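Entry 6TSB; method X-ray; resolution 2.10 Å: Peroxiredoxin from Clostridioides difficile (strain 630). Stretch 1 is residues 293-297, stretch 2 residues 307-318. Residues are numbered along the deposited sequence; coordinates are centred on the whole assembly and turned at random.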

# COMPACT_ATOMS: atom_id res chain seq x y z
N ALA A 293 -0.62 3.69 14.91
CA ALA A 293 -1.83 2.87 15.21
C ALA A 293 -1.68 1.43 14.71
O ALA A 293 -2.20 0.53 15.40
CB ALA A 293 -3.05 3.52 14.62
N GLN A 294 -0.98 1.22 13.59
CA GLN A 294 -0.69 -0.11 12.97
C GLN A 294 -1.94 -0.73 12.31
O GLN A 294 -1.99 -1.97 12.17
CB GLN A 294 0.01 -1.01 13.99
CG GLN A 294 1.51 -0.76 14.02
CD GLN A 294 2.29 -1.81 14.78
OE1 GLN A 294 3.19 -1.48 15.55
NE2 GLN A 294 1.98 -3.08 14.56
N VAL A 295 -2.86 0.10 11.81
CA VAL A 295 -4.13 -0.34 11.16
C VAL A 295 -4.40 0.44 9.87
O VAL A 295 -4.07 1.62 9.77
CB VAL A 295 -5.32 -0.19 12.12
CG1 VAL A 295 -5.22 -1.19 13.25
CG2 VAL A 295 -5.48 1.24 12.64
N PRO A 296 -5.04 -0.19 8.85
CA PRO A 296 -5.44 0.52 7.63
C PRO A 296 -6.70 1.37 7.81
O PRO A 296 -7.42 1.15 8.76
CB PRO A 296 -5.74 -0.60 6.63
CG PRO A 296 -6.18 -1.75 7.52
CD PRO A 296 -5.33 -1.63 8.77
N TYR A 297 -6.92 2.31 6.90
CA TYR A 297 -8.15 3.13 6.85
C TYR A 297 -8.32 3.67 5.43
O TYR A 297 -7.40 3.51 4.61
CB TYR A 297 -8.11 4.21 7.92
CG TYR A 297 -7.12 5.35 7.75
CD1 TYR A 297 -5.75 5.18 7.93
CD2 TYR A 297 -7.58 6.64 7.49
CE1 TYR A 297 -4.87 6.25 7.81
CE2 TYR A 297 -6.72 7.71 7.37
CZ TYR A 297 -5.35 7.53 7.53
OH TYR A 297 -4.53 8.62 7.41
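Stretch 2 (307-318) SYDDALSIFLKT

Residues 307-318 pass over stretch 1 first as an extended segment and then as a helix, which spans residues 311-318 and continues beyond them. The helix runs nearly antiparallel to the strand through Pro296 and Tyr297, with a signed crossing angle of -160° and a closest approach of the axes of 7.5 Å. No direct hydrogen bond joins the two stretches; they are joined by packing, which buries 448 Å² summed over both sides, and by two bridging waters.

Ser307, in an extended conformation, lies beside Tyr297, their CA atoms 4.7 Å apart. Water 2 links this end, donating to Pro296 O at 2.7 Å and lying 2.6 Å from Ser307 OG. The side chain of Tyr308 (chi1 66°, p) leaves sideways, but its ring turns back so that Pro296 covers one face, with Pro296 CB 4.3 Å from Tyr308 CZ. Pro296 CG also lies 3.5 Å from Tyr308 O.

The CA-to-CB bond of Asp309 points away from stretch 1. Its carboxylate instead serves stretch 2, where Asp309 OD2 accepts from Ser313 OG at 3.1 Å and forms a salt bridge with Lys317 NZ at 2.7 Å, tying the extended segment to the helix. Asp310 is the N-cap: its OD1 accepts from Ser313 N at 3.3 Å and, weakly, from Leu312 N at 3.3 Å. The same OD1 of Asp310 sits 3.5 Å from Pro296 CG.

Within the helix, Ser313 points toward stretch 1 and makes close contacts, with Ser313 OG 3.3 Å from Pro296 CD and Ser313 CB 3.3 Å from Gln294 O. Water 1 donates to Gln294 O at 2.5 Å and weakly to Ser313 O at 3.4 Å. One turn later Leu316 also points toward stretch 1, and its CD1 meets Gln294 NE2 at 3.2 Å. Lys317 extends its side chain until NZ lies 4.1 Å from Val295 CG1, while Thr318 makes no contact with stretch 1.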

# COMPACT_ATOMS: atom_id res chain seq x y z
N SER A 307 -12.61 2.45 8.86
CA SER A 307 -11.64 1.71 9.71
C SER A 307 -11.90 0.20 9.60
O SER A 307 -13.01 -0.25 9.90
CB SER A 307 -11.74 2.17 11.15
OG SER A 307 -10.80 1.49 11.99
N TYR A 308 -10.90 -0.58 9.22
CA TYR A 308 -11.02 -2.05 9.11
C TYR A 308 -9.65 -2.65 9.40
O TYR A 308 -8.77 -1.89 9.82
CB TYR A 308 -11.60 -2.43 7.74
CG TYR A 308 -10.75 -2.13 6.54
CD1 TYR A 308 -10.58 -0.82 6.09
CD2 TYR A 308 -10.15 -3.14 5.80
CE1 TYR A 308 -9.79 -0.53 4.98
CE2 TYR A 308 -9.38 -2.87 4.68
CZ TYR A 308 -9.20 -1.56 4.27
OH TYR A 308 -8.44 -1.27 3.18
N ASP A 309 -9.53 -3.97 9.25
CA ASP A 309 -8.28 -4.76 9.28
C ASP A 309 -8.06 -5.45 7.91
O ASP A 309 -9.01 -6.08 7.35
CB ASP A 309 -8.31 -5.76 10.45
CG ASP A 309 -8.08 -5.12 11.81
OD1 ASP A 309 -8.94 -4.31 12.27
OD2 ASP A 309 -7.02 -5.41 12.41
N ASP A 310 -6.85 -5.35 7.38
CA ASP A 310 -6.43 -6.03 6.11
C ASP A 310 -5.34 -7.02 6.48
O ASP A 310 -5.22 -7.33 7.69
CB ASP A 310 -6.02 -5.01 5.05
CG ASP A 310 -4.74 -4.27 5.37
OD1 ASP A 310 -4.19 -4.45 6.49
OD2 ASP A 310 -4.29 -3.49 4.48
N ALA A 311 -4.57 -7.49 5.50
CA ALA A 311 -3.63 -8.61 5.68
C ALA A 311 -2.44 -8.20 6.57
O ALA A 311 -1.87 -9.07 7.31
CB ALA A 311 -3.16 -9.05 4.32
N LEU A 312 -2.04 -6.93 6.46
CA LEU A 312 -0.89 -6.34 7.18
C LEU A 312 -1.27 -6.16 8.66
O LEU A 312 -0.54 -6.69 9.52
CB LEU A 312 -0.49 -5.00 6.55
CG LEU A 312 0.62 -4.26 7.29
CD1 LEU A 312 1.90 -5.09 7.28
CD2 LEU A 312 0.83 -2.85 6.73
N SER A 313 -2.34 -5.42 8.98
CA SER A 313 -2.78 -5.23 10.39
C SER A 313 -3.17 -6.58 11.02
O SER A 313 -2.95 -6.70 12.24
CB SER A 313 -3.83 -4.16 10.53
OG SER A 313 -5.08 -4.62 10.06
N ILE A 314 -3.55 -7.62 10.27
CA ILE A 314 -3.78 -8.99 10.84
C ILE A 314 -2.45 -9.70 11.10
O ILE A 314 -2.34 -10.47 12.10
CB ILE A 314 -4.66 -9.87 9.95
CG1 ILE A 314 -6.09 -9.32 9.85
CG2 ILE A 314 -4.64 -11.33 10.40
CD1 ILE A 314 -6.91 -9.94 8.76
N PHE A 315 -1.47 -9.52 10.21
CA PHE A 315 -0.10 -10.05 10.44
C PHE A 315 0.49 -9.44 11.73
O PHE A 315 1.00 -10.18 12.57
CB PHE A 315 0.77 -9.77 9.22
CG PHE A 315 2.24 -9.98 9.49
CD1 PHE A 315 2.77 -11.26 9.48
CD2 PHE A 315 3.07 -8.90 9.75
CE1 PHE A 315 4.12 -11.46 9.73
CE2 PHE A 315 4.42 -9.09 10.00
CZ PHE A 315 4.94 -10.37 9.99
N LEU A 316 0.34 -8.12 11.90
CA LEU A 316 0.84 -7.34 13.05
C LEU A 316 0.10 -7.74 14.35
O LEU A 316 0.81 -8.01 15.36
CB LEU A 316 0.69 -5.85 12.71
CG LEU A 316 1.63 -5.35 11.60
CD1 LEU A 316 1.55 -3.84 11.46
CD2 LEU A 316 3.07 -5.79 11.86
N LYS A 317 -1.24 -7.84 14.32
CA LYS A 317 -2.05 -8.37 15.46
C LYS A 317 -1.61 -9.79 15.81
O LYS A 317 -1.43 -10.03 17.01
CB LYS A 317 -3.55 -8.24 15.16
CG LYS A 317 -4.09 -6.89 15.60
CD LYS A 317 -5.37 -6.42 14.93
CE LYS A 317 -5.57 -4.95 15.19
NZ LYS A 317 -6.97 -4.53 14.97
N THR A 318 -1.43 -10.70 14.83
CA THR A 318 -1.05 -12.10 15.12
C THR A 318 0.39 -12.16 15.64
O THR A 318 0.73 -13.11 16.40
CB THR A 318 -1.25 -13.02 13.90
OG1 THR A 318 -0.64 -12.45 12.73
CG2 THR A 318 -2.71 -13.31 13.62
O HOH W 1 -2.70 -3.76 13.83
O HOH W 2 -8.37 1.61 11.21